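Local coordinates for protein putative cytochrome P450 YjiB (Bacillus subtilis subsp. subtilis, PDB 4RM4) that probably works as a haem-dependent monooxygenase of the cytochrome P450 family, inserting oxygen from molecular oxygen into organic substrates, at residues P28-M33 and F313-N318; F51-V56 and A322-P327; K122-S127 and S368-M373. All blocks are in the same frame, centred on the assembly; numbering follows the deposited sequence.

Contact 1 of 3, residues P28-M33 and F313-N318; sequences PWYESM and FVASAN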
loop_
_atom_site.group_PDB
_atom_site.type_symbol
_atom_site.label_atom_id
_atom_site.label_comp_id
_atom_site.label_asym_id
_atom_site.label_seq_id
_atom_site.Cartn_x
_atom_site.Cartn_y
_atom_site.Cartn_z
ATOM N N PRO A 28 -14.914 -11.590 -9.575
ATOM C CA PRO A 28 -16.249 -11.863 -10.125
ATOM C C PRO A 28 -17.337 -10.946 -9.558
ATOM O O PRO A 28 -18.197 -10.474 -10.320
ATOM C CB PRO A 28 -16.487 -13.325 -9.744
ATOM C CG PRO A 28 -15.115 -13.916 -9.736
ATOM C CD PRO A 28 -14.232 -12.824 -9.139
ATOM N N TRP A 29 -17.306 -10.665 -8.257
ATOM C CA TRP A 29 -18.303 -9.774 -7.673
ATOM C C TRP A 29 -18.185 -8.350 -8.211
ATOM O O TRP A 29 -19.191 -7.748 -8.575
ATOM C CB TRP A 29 -18.248 -9.781 -6.145
ATOM C CG TRP A 29 -19.246 -8.838 -5.524
ATOM C CD1 TRP A 29 -20.606 -8.955 -5.540
ATOM C CD2 TRP A 29 -18.955 -7.636 -4.805
ATOM N NE1 TRP A 29 -21.180 -7.894 -4.878
ATOM C CE2 TRP A 29 -20.187 -7.069 -4.417
ATOM C CE3 TRP A 29 -17.769 -6.980 -4.451
ATOM C CZ2 TRP A 29 -20.268 -5.886 -3.689
ATOM C CZ3 TRP A 29 -17.851 -5.801 -3.738
ATOM C CH2 TRP A 29 -19.091 -5.266 -3.367
ATOM N N TYR A 30 -16.966 -7.808 -8.240
ATOM C CA TYR A 30 -16.734 -6.510 -8.867
ATOM C C TYR A 30 -17.319 -6.508 -10.287
ATOM O O TYR A 30 -17.980 -5.560 -10.694
ATOM C CB TYR A 30 -15.232 -6.215 -8.981
ATOM C CG TYR A 30 -14.468 -6.031 -7.676
ATOM C CD1 TYR A 30 -13.105 -6.315 -7.609
ATOM C CD2 TYR A 30 -15.092 -5.545 -6.536
ATOM C CE1 TYR A 30 -12.386 -6.146 -6.431
ATOM C CE2 TYR A 30 -14.382 -5.361 -5.355
ATOM C CZ TYR A 30 -13.030 -5.669 -5.313
ATOM O OH TYR A 30 -12.311 -5.495 -4.154
ATOM N N GLU A 31 -17.032 -7.562 -11.047
ATOM C CA GLU A 31 -17.498 -7.635 -12.428
ATOM C C GLU A 31 -19.020 -7.574 -12.508
ATOM O O GLU A 31 -19.572 -6.908 -13.385
ATOM C CB GLU A 31 -16.979 -8.887 -13.151
ATOM C CG GLU A 31 -17.487 -8.990 -14.599
ATOM C CD GLU A 31 -16.592 -9.840 -15.472
ATOM O OE1 GLU A 31 -15.737 -10.568 -14.923
ATOM O OE2 GLU A 31 -16.746 -9.784 -16.713
ATOM N N SER A 32 -19.691 -8.239 -11.571
ATOM C CA SER A 32 -21.147 -8.214 -11.536
ATOM C C SER A 32 -21.684 -6.811 -11.202
ATOM O O SER A 32 -22.664 -6.364 -11.793
ATOM C CB SER A 32 -21.694 -9.271 -10.574
ATOM O OG SER A 32 -21.580 -8.860 -9.232
ATOM N N MET A 33 -21.032 -6.109 -10.276
ATOM C CA MET A 33 -21.441 -4.741 -9.940
ATOM C C MET A 33 -21.182 -3.759 -11.084
ATOM O O MET A 33 -22.015 -2.915 -11.379
ATOM C CB MET A 33 -20.750 -4.258 -8.653
ATOM C CG MET A 33 -20.961 -5.186 -7.473
ATOM S SD MET A 33 -22.656 -5.212 -6.842
ATOM C CE MET A 33 -22.782 -3.558 -6.150
ATOM N N PHE A 313 -13.951 1.806 -5.488
ATOM C CA PHE A 313 -13.232 0.543 -5.623
ATOM C C PHE A 313 -12.182 0.547 -6.726
ATOM O O PHE A 313 -12.452 0.156 -7.855
ATOM C CB PHE A 313 -14.244 -0.605 -5.833
ATOM C CG PHE A 313 -14.977 -0.976 -4.580
ATOM C CD1 PHE A 313 -14.522 -2.010 -3.776
ATOM C CD2 PHE A 313 -16.101 -0.265 -4.176
ATOM C CE1 PHE A 313 -15.170 -2.328 -2.590
ATOM C CE2 PHE A 313 -16.759 -0.586 -2.997
ATOM C CZ PHE A 313 -16.299 -1.611 -2.205
ATOM N N VAL A 314 -10.981 1.012 -6.398
ATOM C CA VAL A 314 -9.902 1.044 -7.363
ATOM C C VAL A 314 -9.570 -0.376 -7.831
ATOM O O VAL A 314 -9.153 -0.573 -8.963
ATOM C CB VAL A 314 -8.643 1.776 -6.827
ATOM C CG1 VAL A 314 -8.940 3.272 -6.581
ATOM C CG2 VAL A 314 -8.135 1.125 -5.563
ATOM N N ALA A 315 -9.821 -1.373 -6.994
ATOM C CA ALA A 315 -9.590 -2.748 -7.427
ATOM C C ALA A 315 -10.505 -3.116 -8.579
ATOM O O ALA A 315 -10.089 -3.829 -9.487
ATOM C CB ALA A 315 -9.750 -3.732 -6.288
ATOM N N SER A 316 -11.747 -2.631 -8.536
ATOM C CA SER A 316 -12.707 -2.877 -9.616
ATOM C C SER A 316 -12.372 -2.042 -10.855
ATOM O O SER A 316 -12.437 -2.536 -11.990
ATOM C CB SER A 316 -14.139 -2.579 -9.138
ATOM O OG SER A 316 -15.095 -2.721 -10.193
ATOM N N ALA A 317 -12.031 -0.771 -10.638
ATOM C CA ALA A 317 -11.623 0.116 -11.728
ATOM C C ALA A 317 -10.529 -0.508 -12.590
ATOM O O ALA A 317 -10.540 -0.411 -13.823
ATOM C CB ALA A 317 -11.147 1.440 -11.163
ATOM N N ASN A 318 -9.604 -1.170 -11.922
ATOM C CA ASN A 318 -8.419 -1.720 -12.548
ATOM C C ASN A 318 -8.738 -2.949 -13.417
ATOM O O ASN A 318 -7.878 -3.413 -14.170
ATOM C CB ASN A 318 -7.393 -2.096 -11.467
ATOM C CG ASN A 318 -6.591 -0.897 -10.947
ATOM O OD1 ASN A 318 -6.752 0.245 -11.403
ATOM N ND2 ASN A 318 -5.723 -1.163 -9.975
#
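Y30 of helix 27-36 reaches over to meet A315 and S316 of the short helix 314-317 and F313, the N-cap residue just before it, with no hydrogen bond between the two segments. Its ring lies across the first turn of that helix. The methyl of A315 comes to 3.6 Å from Y30 CE1 and stands 3.8 Å from Y30 OH, at the phenol end of the ring. Nearer the ring's root, S316 CB sits 4.2 Å from the Y30 centroid, 29° off the normal, an off-centre CH-pi contact; the backbone N of S316 lies over the rim of a ring face. Y30 CE2 touches F313 CD1 at 3.7 Å, obliquely to both rings. Those two rings are inclined at 54° with centroids 5.8 Å apart.

The torsions explain the reach: Y30 CG stands beside the backbone N and anti to the carbonyl carbon (chi1 -66°), on a CB that already points at the partner helix. The side chains facing Y30 from that helix, A315 and S316, are small, and the CA atoms of Y30 and S316 are 5.5 Å apart. In S316 the hydroxyl oxygen lies anti to the backbone N, 3.7 Å from Y30 CB, but its polar partners are elsewhere: it hydrogen-bonds to F51 O and to R34 NH2.

Farther out, F51 stacks on F313 and meets W29 edge to face, while P287 packs against both Y30 and A315. F313 directly follows strand 309-312 of the mixed sheet and is bonded through its backbone to V50 of neighbouring strand 47-50. The arrangement is thus a helix-to-helix contact, with F313 added from the end of the strand, at the margin of the beta-rich part of the P450 fold.

Contact 2 of 3, residues F51-V56 and A322-P327; sequences FLYDDV and AKFDRP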
loop_
_atom_site.group_PDB
_atom_site.type_symbol
_atom_site.label_atom_id
_atom_site.label_comp_id
_atom_site.label_asym_id
_atom_site.label_seq_id
_atom_site.Cartn_x
_atom_site.Cartn_y
_atom_site.Cartn_z
ATOM N N PHE A 51 -17.938 1.475 -8.909
ATOM C CA PHE A 51 -17.158 0.350 -9.430
ATOM C C PHE A 51 -16.506 0.531 -10.811
ATOM O O PHE A 51 -15.604 -0.229 -11.160
ATOM C CB PHE A 51 -18.020 -0.926 -9.462
ATOM C CG PHE A 51 -18.425 -1.424 -8.095
ATOM C CD1 PHE A 51 -17.605 -2.281 -7.388
ATOM C CD2 PHE A 51 -19.632 -1.030 -7.524
ATOM C CE1 PHE A 51 -17.976 -2.736 -6.111
ATOM C CE2 PHE A 51 -20.006 -1.476 -6.257
ATOM C CZ PHE A 51 -19.172 -2.331 -5.553
ATOM N N LEU A 52 -16.967 1.503 -11.599
ATOM C CA LEU A 52 -16.424 1.695 -12.949
ATOM C C LEU A 52 -15.195 2.594 -12.943
ATOM O O LEU A 52 -15.113 3.539 -12.166
ATOM C CB LEU A 52 -17.477 2.296 -13.895
ATOM C CG LEU A 52 -18.710 1.474 -14.287
ATOM C CD1 LEU A 52 -19.643 2.290 -15.163
ATOM C CD2 LEU A 52 -18.306 0.191 -15.008
ATOM N N TYR A 53 -14.248 2.306 -13.824
ATOM C CA TYR A 53 -13.015 3.100 -13.883
ATOM C C TYR A 53 -13.232 4.632 -13.952
ATOM O O TYR A 53 -12.658 5.382 -13.167
ATOM C CB TYR A 53 -12.140 2.623 -15.045
ATOM C CG TYR A 53 -10.806 3.325 -15.149
ATOM C CD1 TYR A 53 -9.653 2.775 -14.587
ATOM C CD2 TYR A 53 -10.702 4.539 -15.811
ATOM C CE1 TYR A 53 -8.423 3.432 -14.691
ATOM C CE2 TYR A 53 -9.504 5.198 -15.907
ATOM C CZ TYR A 53 -8.366 4.648 -15.352
ATOM O OH TYR A 53 -7.177 5.330 -15.483
ATOM N N ASP A 54 -14.030 5.119 -14.898
ATOM C CA ASP A 54 -14.219 6.570 -14.984
ATOM C C ASP A 54 -14.840 7.165 -13.712
ATOM O O ASP A 54 -14.444 8.240 -13.248
ATOM C CB ASP A 54 -15.043 6.949 -16.227
ATOM C CG ASP A 54 -14.317 6.641 -17.527
ATOM O OD1 ASP A 54 -13.082 6.446 -17.496
ATOM O OD2 ASP A 54 -14.982 6.599 -18.583
ATOM N N ASP A 55 -15.814 6.464 -13.139
ATOM C CA ASP A 55 -16.466 6.939 -11.929
ATOM C C ASP A 55 -15.501 6.926 -10.741
ATOM O O ASP A 55 -15.381 7.921 -10.012
ATOM C CB ASP A 55 -17.710 6.104 -11.631
ATOM C CG ASP A 55 -18.766 6.236 -12.713
ATOM O OD1 ASP A 55 -18.707 7.240 -13.445
ATOM O OD2 ASP A 55 -19.644 5.351 -12.820
ATOM N N VAL A 56 -14.816 5.805 -10.560
ATOM C CA VAL A 56 -13.826 5.692 -9.491
ATOM C C VAL A 56 -12.759 6.779 -9.604
ATOM O O VAL A 56 -12.413 7.428 -8.621
ATOM C CB VAL A 56 -13.136 4.310 -9.480
ATOM C CG1 VAL A 56 -11.896 4.350 -8.573
ATOM C CG2 VAL A 56 -14.100 3.233 -9.016
ATOM N N ALA A 322 -14.044 -1.302 -19.942
ATOM C CA ALA A 322 -14.209 -0.055 -20.681
ATOM C C ALA A 322 -12.913 0.736 -20.789
ATOM O O ALA A 322 -12.795 1.635 -21.623
ATOM C CB ALA A 322 -15.299 0.795 -20.055
ATOM N N LYS A 323 -11.935 0.392 -19.955
ATOM C CA LYS A 323 -10.683 1.122 -19.930
ATOM C C LYS A 323 -9.477 0.258 -20.312
ATOM O O LYS A 323 -8.480 0.766 -20.834
ATOM C CB LYS A 323 -10.463 1.740 -18.538
ATOM C CG LYS A 323 -9.148 2.503 -18.415
ATOM C CD LYS A 323 -9.176 3.802 -19.193
ATOM C CE LYS A 323 -7.849 4.522 -19.078
ATOM N NZ LYS A 323 -7.921 5.854 -19.744
ATOM N N PHE A 324 -9.563 -1.034 -20.012
ATOM C CA PHE A 324 -8.484 -1.986 -20.269
ATOM C C PHE A 324 -8.909 -3.101 -21.200
ATOM O O PHE A 324 -9.921 -3.763 -20.971
ATOM C CB PHE A 324 -8.028 -2.639 -18.969
ATOM C CG PHE A 324 -7.425 -1.676 -17.983
ATOM C CD1 PHE A 324 -8.163 -1.223 -16.902
ATOM C CD2 PHE A 324 -6.123 -1.227 -18.139
ATOM C CE1 PHE A 324 -7.611 -0.344 -15.997
ATOM C CE2 PHE A 324 -5.560 -0.338 -17.230
ATOM C CZ PHE A 324 -6.302 0.097 -16.161
ATOM N N ASP A 325 -8.102 -3.336 -22.223
ATOM C CA ASP A 325 -8.327 -4.467 -23.110
ATOM C C ASP A 325 -8.030 -5.785 -22.385
ATOM O O ASP A 325 -7.023 -5.914 -21.687
ATOM C CB ASP A 325 -7.462 -4.326 -24.361
ATOM C CG ASP A 325 -7.899 -5.245 -25.473
ATOM O OD1 ASP A 325 -7.025 -5.884 -26.097
ATOM O OD2 ASP A 325 -9.120 -5.325 -25.726
ATOM N N ARG A 326 -8.916 -6.764 -22.556
ATOM C CA ARG A 326 -8.810 -8.057 -21.866
ATOM C C ARG A 326 -8.293 -7.955 -20.431
ATOM O O ARG A 326 -7.227 -8.478 -20.103
ATOM C CB ARG A 326 -7.984 -9.069 -22.672
ATOM C CG ARG A 326 -6.637 -8.577 -23.156
ATOM C CD ARG A 326 -6.052 -9.567 -24.161
ATOM N NE ARG A 326 -7.082 -10.082 -25.063
ATOM C CZ ARG A 326 -7.326 -9.596 -26.277
ATOM N NH1 ARG A 326 -6.611 -8.583 -26.746
ATOM N NH2 ARG A 326 -8.284 -10.126 -27.027
ATOM N N PRO A 327 -9.069 -7.293 -19.571
ATOM C CA PRO A 327 -8.709 -6.966 -18.184
ATOM C C PRO A 327 -8.508 -8.210 -17.323
ATOM O O PRO A 327 -7.826 -8.144 -16.303
ATOM C CB PRO A 327 -9.923 -6.174 -17.694
ATOM C CG PRO A 327 -11.064 -6.678 -18.558
ATOM C CD PRO A 327 -10.445 -6.879 -19.902
HETATM O O HOH W 1 -10.369 7.474 -18.948
#
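The Y53 ring has the aliphatic chain of K323 laid over one face: K323 CG stands almost on the normal, 6° off it and 3.5 Å from the centroid, a well-centred CH-pi contact. The chain continues across this face toward the phenol end, bringing K323 CD and CE each to 3.6 Å from Y53 CE2. At the ring edge, in plane, lies the carboxylate oxygen OD1 of D54. F324 CE1 comes obliquely to 4.0 Å from Y53 CD1, with the ring planes at 88°. K323 CG also lies over the rim of one F324 face, so this single methylene touches both rings.

The lysine follows the tyrosine because its chain bends at chi2 (72°) and is extended beyond it. That course carries NZ past the ring to a water, which accepts from K323 NZ at 3.0 Å and donates to D54 OD1. K323 NZ and D54 OD1 are themselves 5.7 Å apart, so they form no direct salt bridge; the water bridges them, and any charge attraction is probably modest.

Y53 OH is hydrogen-bonded to P338 O and to K57 NZ, Y53 N to D320 OD2, and F324 makes a cation-pi contact with R281. Chemically, the contact is therefore carried by methylene-on-ring and ring-on-ring packing, with the lysine's charge kept on the solvent side and the phenol hydroxyl held by partners beyond the two segments.

Contact 3 of 3, residues K122-S127 and S368-M373; sequences KFQGRS and SAFPHM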
loop_
_atom_site.group_PDB
_atom_site.type_symbol
_atom_site.label_atom_id
_atom_site.label_comp_id
_atom_site.label_asym_id
_atom_site.label_seq_id
_atom_site.Cartn_x
_atom_site.Cartn_y
_atom_site.Cartn_z
ATOM N N LYS A 122 18.202 -16.541 4.714
ATOM C CA LYS A 122 17.628 -17.310 5.815
ATOM C C LYS A 122 16.819 -18.522 5.346
ATOM O O LYS A 122 16.743 -19.525 6.058
ATOM C CB LYS A 122 16.764 -16.416 6.720
ATOM C CG LYS A 122 17.520 -15.316 7.450
ATOM C CD LYS A 122 16.618 -14.617 8.469
ATOM C CE LYS A 122 17.301 -13.419 9.108
ATOM N NZ LYS A 122 18.497 -13.804 9.910
ATOM N N PHE A 123 16.213 -18.442 4.159
ATOM C CA PHE A 123 15.413 -19.566 3.667
ATOM C C PHE A 123 15.900 -20.157 2.340
ATOM O O PHE A 123 15.203 -20.963 1.720
ATOM C CB PHE A 123 13.912 -19.224 3.621
ATOM C CG PHE A 123 13.559 -18.061 2.731
ATOM C CD1 PHE A 123 13.150 -18.269 1.422
ATOM C CD2 PHE A 123 13.602 -16.763 3.212
ATOM C CE1 PHE A 123 12.801 -17.207 0.611
ATOM C CE2 PHE A 123 13.260 -15.690 2.398
ATOM C CZ PHE A 123 12.858 -15.915 1.097
ATOM N N GLN A 124 17.109 -19.771 1.945
ATOM C CA GLN A 124 17.714 -20.155 0.665
ATOM C C GLN A 124 17.861 -21.668 0.444
ATOM O O GLN A 124 17.924 -22.132 -0.696
ATOM C CB GLN A 124 19.085 -19.484 0.537
ATOM C CG GLN A 124 19.894 -19.910 -0.681
ATOM C CD GLN A 124 19.512 -19.144 -1.936
ATOM O OE1 GLN A 124 19.990 -18.032 -2.164
ATOM N NE2 GLN A 124 18.655 -19.738 -2.762
ATOM N N GLY A 125 17.925 -22.439 1.525
ATOM C CA GLY A 125 18.154 -23.870 1.403
ATOM C C GLY A 125 16.937 -24.763 1.582
ATOM O O GLY A 125 17.047 -25.991 1.534
ATOM N N ARG A 126 15.772 -24.156 1.771
ATOM C CA ARG A 126 14.583 -24.907 2.140
ATOM C C ARG A 126 13.749 -25.327 0.937
ATOM O O ARG A 126 13.708 -24.633 -0.079
ATOM C CB ARG A 126 13.748 -24.102 3.137
ATOM C CG ARG A 126 14.498 -23.802 4.433
ATOM C CD ARG A 126 13.865 -22.660 5.204
ATOM N NE ARG A 126 12.437 -22.861 5.420
ATOM C CZ ARG A 126 11.641 -21.977 6.010
ATOM N NH1 ARG A 126 12.137 -20.824 6.445
ATOM N NH2 ARG A 126 10.348 -22.243 6.163
ATOM N N SER A 127 13.092 -26.473 1.055
ATOM C CA SER A 127 12.303 -27.008 -0.044
ATOM C C SER A 127 10.902 -26.413 -0.015
ATOM O O SER A 127 10.185 -26.429 -1.020
ATOM C CB SER A 127 12.238 -28.536 0.034
ATOM O OG SER A 127 11.468 -28.965 1.145
ATOM N N SER A 368 15.504 -14.726 -8.935
ATOM C CA SER A 368 16.895 -15.065 -9.233
ATOM C C SER A 368 17.417 -16.174 -8.315
ATOM O O SER A 368 18.198 -17.037 -8.735
ATOM C CB SER A 368 17.778 -13.815 -9.099
ATOM O OG SER A 368 19.118 -14.073 -9.481
ATOM N N ALA A 369 16.987 -16.150 -7.055
ATOM C CA ALA A 369 17.475 -17.114 -6.078
ATOM C C ALA A 369 16.889 -18.504 -6.276
ATOM O O ALA A 369 17.476 -19.495 -5.835
ATOM C CB ALA A 369 17.199 -16.628 -4.658
ATOM N N PHE A 370 15.735 -18.578 -6.931
ATOM C CA PHE A 370 15.015 -19.844 -7.053
ATOM C C PHE A 370 14.693 -20.198 -8.498
ATOM O O PHE A 370 13.958 -19.477 -9.178
ATOM C CB PHE A 370 13.749 -19.815 -6.197
ATOM C CG PHE A 370 14.031 -19.694 -4.727
ATOM C CD1 PHE A 370 14.539 -20.773 -4.021
ATOM C CD2 PHE A 370 13.832 -18.496 -4.062
ATOM C CE1 PHE A 370 14.820 -20.672 -2.670
ATOM C CE2 PHE A 370 14.115 -18.381 -2.706
ATOM C CZ PHE A 370 14.611 -19.476 -2.011
ATOM N N PRO A 371 15.256 -21.314 -8.979
ATOM C CA PRO A 371 15.039 -21.722 -10.370
ATOM C C PRO A 371 13.571 -22.032 -10.641
ATOM O O PRO A 371 13.043 -21.684 -11.703
ATOM C CB PRO A 371 15.910 -22.979 -10.509
ATOM C CG PRO A 371 16.109 -23.474 -9.115
ATOM C CD PRO A 371 16.135 -22.250 -8.252
ATOM N N HIS A 372 12.913 -22.667 -9.682
ATOM C CA HIS A 372 11.513 -23.031 -9.846
ATOM C C HIS A 372 10.753 -22.913 -8.529
ATOM O O HIS A 372 11.301 -23.143 -7.454
ATOM C CB HIS A 372 11.388 -24.449 -10.411
ATOM C CG HIS A 372 9.991 -24.993 -10.369
ATOM N ND1 HIS A 372 9.062 -24.736 -11.354
ATOM C CD2 HIS A 372 9.368 -25.778 -9.459
ATOM C CE1 HIS A 372 7.926 -25.341 -11.054
ATOM N NE2 HIS A 372 8.086 -25.982 -9.910
ATOM N N MET A 373 9.477 -22.560 -8.631
ATOM C CA MET A 373 8.652 -22.318 -7.461
ATOM C C MET A 373 7.207 -22.673 -7.808
ATOM O O MET A 373 6.766 -22.450 -8.935
ATOM C CB MET A 373 8.783 -20.843 -7.070
ATOM C CG MET A 373 8.265 -20.477 -5.715
ATOM S SD MET A 373 8.466 -18.708 -5.412
ATOM C CE MET A 373 10.215 -18.575 -5.073
#
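F123 and F370 bring their rings together rim to rim: the planes are inclined by only 13°, the centroids lie 6.0 Å apart, and neither ring covers the other's face. The closest approach is F123 CE1 to F370 CE2 at 3.8 Å, with F370 CZ lying 3.9 Å from F123 CD1. Although the planes are nearly parallel, the side chains run at about a right angle to each other. F123 CG sits between its backbone N and carbonyl carbon, and from there the ring swings to the rim of F370.

Beside this pair, Q124 is bent at chi2 and turns its amide to the end of helix 352-369. Q124 NE2 donates to A369 O at 3.3 Å with an N-H...O angle of 147°; the oxygen lies near the amide plane, while the donor stands 38° out of the carbonyl plane. Q124 NE2 is also 3.9 Å from F370 CE1.

F129 meets both phenylalanine rings, and F123 also packs on L366. A leucine in place of F370 would probably leave the F123 edge without its rim-to-rim partner and open a gap beside the Q124 amide.

Chemically, the contact couples an apolar aromatic cluster on its buried side to one long, bent side-chain-to-backbone hydrogen bond on the side where Q124 is exposed, joining the turn after helix 102-123 to the C-terminal end of helix 352-369.

In the fold
Contacts 1 and 2 form one continuous region, their centres 9 Å apart. The S316-F51 hydrogen bond joins them, with 2.7 Å between S316 OG and F51 O, and packing brings A317 O to Y53 CD1 at 3.4 Å and N318 O to F324 CD1 at 3.5 Å. Helix 314-317 thus touches both helix 27-36 and helix 53-61. Contact 3 is remote, its centre about 35 Å from that of contact 1 and about 37 Å from that of contact 2. The A315 and Y53 side chains come within about 10 and 12 Å of the haem, respectively, so neither contact belongs to its immediate pocket.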